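Long-range contact in Lmo2119 protein (Listeria monocytogenes serovar 1/2a, PDB 5HQH), which is of unknown function but carries a YbbR-like domain, the part of a longer protein with a signal peptide represented by this chain: residues Val36-Val47 against Ser80-Pro89. Numbering follows the deposited sequence.
Sequences VTVTLSGPRSIV and SDRLKVKVNP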
loop_
_atom_site.group_PDB
_atom_site.type_symbol
_atom_site.label_atom_id
_atom_site.label_comp_id
_atom_site.label_asym_id
_atom_site.label_seq_id
_atom_site.Cartn_x
_atom_site.Cartn_y
_atom_site.Cartn_z
ATOM N N VAL A 36 -5.282 1.996 5.257
ATOM C CA VAL A 36 -5.619 0.598 5.399
ATOM C C VAL A 36 -5.228 0.103 6.780
ATOM O O VAL A 36 -4.579 0.815 7.581
ATOM C CB VAL A 36 -4.945 -0.260 4.300
ATOM C CG1 VAL A 36 -5.429 0.171 2.949
ATOM C CG2 VAL A 36 -3.423 -0.152 4.379
ATOM N N THR A 37 -5.587 -1.135 7.061
ATOM C CA THR A 37 -5.201 -1.778 8.311
ATOM C C THR A 37 -4.102 -2.797 8.048
ATOM O O THR A 37 -4.238 -3.652 7.177
ATOM C CB THR A 37 -6.408 -2.497 8.953
ATOM O OG1 THR A 37 -7.457 -1.549 9.159
ATOM C CG2 THR A 37 -6.061 -3.155 10.257
ATOM N N VAL A 38 -3.020 -2.744 8.828
ATOM C CA VAL A 38 -1.900 -3.661 8.638
ATOM C C VAL A 38 -1.721 -4.530 9.847
ATOM O O VAL A 38 -1.758 -4.029 10.974
ATOM C CB VAL A 38 -0.574 -2.881 8.393
ATOM C CG1 VAL A 38 0.610 -3.820 8.257
ATOM C CG2 VAL A 38 -0.693 -2.051 7.128
ATOM N N THR A 39 -1.586 -5.839 9.639
ATOM C CA THR A 39 -1.329 -6.764 10.727
ATOM C C THR A 39 0.109 -7.269 10.614
ATOM O O THR A 39 0.537 -7.707 9.548
ATOM C CB THR A 39 -2.282 -7.975 10.685
ATOM O OG1 THR A 39 -3.621 -7.511 10.736
ATOM C CG2 THR A 39 -2.025 -8.909 11.852
ATOM N N LEU A 40 0.840 -7.163 11.719
ATOM C CA LEU A 40 2.253 -7.567 11.823
ATOM C C LEU A 40 2.389 -8.649 12.860
ATOM O O LEU A 40 1.805 -8.507 13.923
ATOM C CB LEU A 40 3.100 -6.400 12.327
ATOM C CG LEU A 40 3.089 -5.121 11.510
ATOM C CD1 LEU A 40 3.960 -4.075 12.189
ATOM C CD2 LEU A 40 3.561 -5.397 10.105
ATOM N N SER A 41 3.183 -9.683 12.576
ATOM C CA SER A 41 3.476 -10.703 13.590
ATOM C C SER A 41 4.936 -11.123 13.482
ATOM O O SER A 41 5.516 -11.138 12.392
ATOM C CB SER A 41 2.540 -11.886 13.468
ATOM O OG SER A 41 2.789 -12.601 12.305
ATOM N N GLY A 42 5.537 -11.449 14.616
ATOM C CA GLY A 42 6.947 -11.852 14.629
ATOM C C GLY A 42 7.550 -11.612 15.985
ATOM O O GLY A 42 6.808 -11.454 16.948
ATOM N N PRO A 43 8.889 -11.509 16.048
ATOM C CA PRO A 43 9.566 -11.303 17.330
ATOM C C PRO A 43 9.122 -10.011 17.978
ATOM O O PRO A 43 9.021 -8.963 17.306
ATOM C CB PRO A 43 11.043 -11.248 16.940
ATOM C CG PRO A 43 11.126 -12.108 15.728
ATOM C CD PRO A 43 9.851 -11.818 14.977
ATOM N N ARG A 44 8.855 -10.067 19.273
ATOM C CA ARG A 44 8.350 -8.910 20.004
ATOM C C ARG A 44 9.083 -7.588 19.794
ATOM O O ARG A 44 8.428 -6.557 19.557
ATOM C CB ARG A 44 8.282 -9.229 21.498
ATOM C CG ARG A 44 7.844 -8.029 22.308
ATOM C CD ARG A 44 7.155 -8.410 23.578
ATOM N NE ARG A 44 6.879 -7.206 24.347
ATOM C CZ ARG A 44 5.800 -6.437 24.243
ATOM N NH1 ARG A 44 4.825 -6.692 23.375
ATOM N NH2 ARG A 44 5.698 -5.395 25.048
ATOM N N SER A 45 10.407 -7.593 19.847
ATOM C CA SER A 45 11.147 -6.368 19.733
ATOM C C SER A 45 10.933 -5.721 18.366
ATOM O O SER A 45 10.840 -4.498 18.263
ATOM C CB SER A 45 12.639 -6.587 19.966
ATOM O OG SER A 45 13.229 -7.381 18.954
ATOM N N ILE A 46 10.908 -6.551 17.324
ATOM C CA ILE A 46 10.747 -6.083 15.951
ATOM C C ILE A 46 9.322 -5.613 15.683
ATOM O O ILE A 46 9.118 -4.560 15.038
ATOM C CB ILE A 46 11.197 -7.189 14.958
ATOM C CG1 ILE A 46 12.658 -7.583 15.278
ATOM C CG2 ILE A 46 11.090 -6.703 13.524
ATOM C CD1 ILE A 46 13.231 -8.667 14.399
ATOM N N VAL A 47 8.330 -6.361 16.175
ATOM C CA VAL A 47 6.921 -5.928 16.046
ATOM C C VAL A 47 6.713 -4.580 16.740
ATOM O O VAL A 47 6.109 -3.650 16.197
ATOM C CB VAL A 47 5.935 -6.977 16.605
ATOM C CG1 VAL A 47 4.513 -6.419 16.714
ATOM C CG2 VAL A 47 5.925 -8.228 15.748
ATOM N N SER A 80 11.056 -5.208 8.326
ATOM C CA SER A 80 11.955 -6.280 8.722
ATOM C C SER A 80 11.596 -7.604 8.069
ATOM O O SER A 80 10.436 -7.982 7.990
ATOM C CB SER A 80 11.895 -6.485 10.227
ATOM O OG SER A 80 12.641 -7.634 10.621
ATOM N N ASP A 81 12.621 -8.350 7.683
ATOM C CA ASP A 81 12.416 -9.668 7.100
ATOM C C ASP A 81 11.939 -10.718 8.116
ATOM O O ASP A 81 11.592 -11.822 7.711
ATOM C CB ASP A 81 13.664 -10.165 6.338
ATOM C CG ASP A 81 14.723 -10.701 7.209
ATOM O OD1 ASP A 81 14.907 -10.224 8.353
ATOM O OD2 ASP A 81 15.423 -11.628 6.707
ATOM N N ARG A 82 11.932 -10.366 9.401
ATOM C CA ARG A 82 11.477 -11.273 10.453
ATOM C C ARG A 82 9.989 -11.129 10.755
ATOM O O ARG A 82 9.475 -11.808 11.620
ATOM C CB ARG A 82 12.283 -11.036 11.727
ATOM C CG ARG A 82 13.778 -11.284 11.601
ATOM C CD ARG A 82 14.085 -12.724 11.216
ATOM N NE ARG A 82 14.185 -12.892 9.770
ATOM C CZ ARG A 82 14.019 -14.050 9.137
ATOM N NH1 ARG A 82 13.705 -15.139 9.807
ATOM N NH2 ARG A 82 14.141 -14.115 7.817
ATOM N N LEU A 83 9.305 -10.227 10.057
ATOM C CA LEU A 83 7.848 -10.056 10.246
ATOM C C LEU A 83 6.978 -10.687 9.172
ATOM O O LEU A 83 7.369 -10.772 7.998
ATOM C CB LEU A 83 7.488 -8.570 10.292
ATOM C CG LEU A 83 8.126 -7.788 11.426
ATOM C CD1 LEU A 83 7.664 -6.343 11.407
ATOM C CD2 LEU A 83 7.825 -8.408 12.795
ATOM N N LYS A 84 5.818 -11.184 9.592
ATOM C CA LYS A 84 4.766 -11.635 8.657
ATOM C C LYS A 84 3.831 -10.430 8.602
ATOM O O LYS A 84 3.493 -9.864 9.640
ATOM C CB LYS A 84 4.009 -12.858 9.158
ATOM C CG LYS A 84 4.785 -14.172 9.156
ATOM C CD LYS A 84 3.910 -15.344 9.621
ATOM C CE LYS A 84 4.731 -16.593 9.926
ATOM N NZ LYS A 84 3.870 -17.758 10.284
ATOM N N VAL A 85 3.433 -10.029 7.404
ATOM C CA VAL A 85 2.610 -8.841 7.240
ATOM C C VAL A 85 1.440 -9.091 6.311
ATOM O O VAL A 85 1.594 -9.760 5.281
ATOM C CB VAL A 85 3.449 -7.661 6.649
ATOM C CG1 VAL A 85 2.637 -6.394 6.600
ATOM C CG2 VAL A 85 4.729 -7.445 7.456
ATOM N N LYS A 86 0.271 -8.566 6.673
ATOM C CA LYS A 86 -0.880 -8.615 5.739
ATOM C C LYS A 86 -1.603 -7.288 5.826
ATOM O O LYS A 86 -1.555 -6.584 6.841
ATOM C CB LYS A 86 -1.848 -9.781 5.913
ATOM C CG LYS A 86 -2.420 -9.877 7.296
ATOM C CD LYS A 86 -3.482 -10.963 7.373
ATOM C CE LYS A 86 -3.851 -11.192 8.822
ATOM N NZ LYS A 86 -5.083 -12.025 8.970
ATOM N N VAL A 87 -2.270 -6.949 4.742
ATOM C CA VAL A 87 -2.901 -5.665 4.598
ATOM C C VAL A 87 -4.380 -5.902 4.320
ATOM O O VAL A 87 -4.740 -6.817 3.537
ATOM C CB VAL A 87 -2.273 -4.917 3.412
ATOM C CG1 VAL A 87 -2.875 -3.544 3.244
ATOM C CG2 VAL A 87 -0.755 -4.817 3.557
ATOM N N ASN A 88 -5.233 -5.089 4.934
ATOM C CA ASN A 88 -6.688 -5.182 4.744
ATOM C C ASN A 88 -7.224 -3.808 4.351
ATOM O O ASN A 88 -7.134 -2.873 5.175
ATOM C CB ASN A 88 -7.345 -5.622 6.049
ATOM C CG ASN A 88 -8.857 -5.648 5.972
ATOM O OD1 ASN A 88 -9.410 -5.692 4.892
ATOM N ND2 ASN A 88 -9.506 -5.549 7.110
ATOM N N PRO A 89 -7.758 -3.622 3.143
ATOM C CA PRO A 89 -7.934 -4.637 2.110
ATOM C C PRO A 89 -6.635 -5.057 1.420
ATOM O O PRO A 89 -5.702 -4.246 1.311
ATOM C CB PRO A 89 -8.798 -3.896 1.073
ATOM C CG PRO A 89 -8.396 -2.485 1.218
ATOM C CD PRO A 89 -8.257 -2.307 2.702
HETATM O O HOH W 1 0.755 -10.849 10.299
#
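Thr37, Thr39 and Ser41 pair with Asn88, Lys86 and Lys84 in an antiparallel beta arrangement within the YbbR-like domain, a worked example of how two neighbouring strands set apolar residues on one face of a sheet and polar ones on the other. Each of these three hydrogen-bonded pairs exchanges two backbone bonds, among them Thr39 N to Lys86 O at 2.9 Å. On the apolar face, Leu40 and Val85 lie side by side, with Leu40 CD2 3.5 Å from Val85 CG2. Val85 CG1, set anti to the backbone N (chi1 -175°), also reaches diagonally to Val38 CG1 at 3.7 Å, while Val36 CG2 meets Val87 CG1. Phe56 packs against Val38 and Leu40, and strand 68-77 touches the valines of the second strand, continuing this face into the domain interior. On the opposite face, Lys86 runs extended alongside Thr39, its CG touching Thr39 CB, and Ser41 OG rests on Lys84 CB.

Past the strand, Gly42 adopts backbone angles that suit glycine, and the chain turns into helix 44-53. Leu83 packs against the start of that helix: its CD2 lies 3.5 Å from Val47 CG2, and its CG and both methyls also border Ile46 CG2. Ile46 lies alongside Arg82, its CD1 touching Arg82 CB, and its CG2 presses tightly on Ser80 CB (3.4 Å). A type I turn from Ser80 to Leu83 positions these partners. Within it Ser80 also forms an ST turn, its OG accepting from the backbone N of Arg82 at 3.1 Å, nearly straight at 166°.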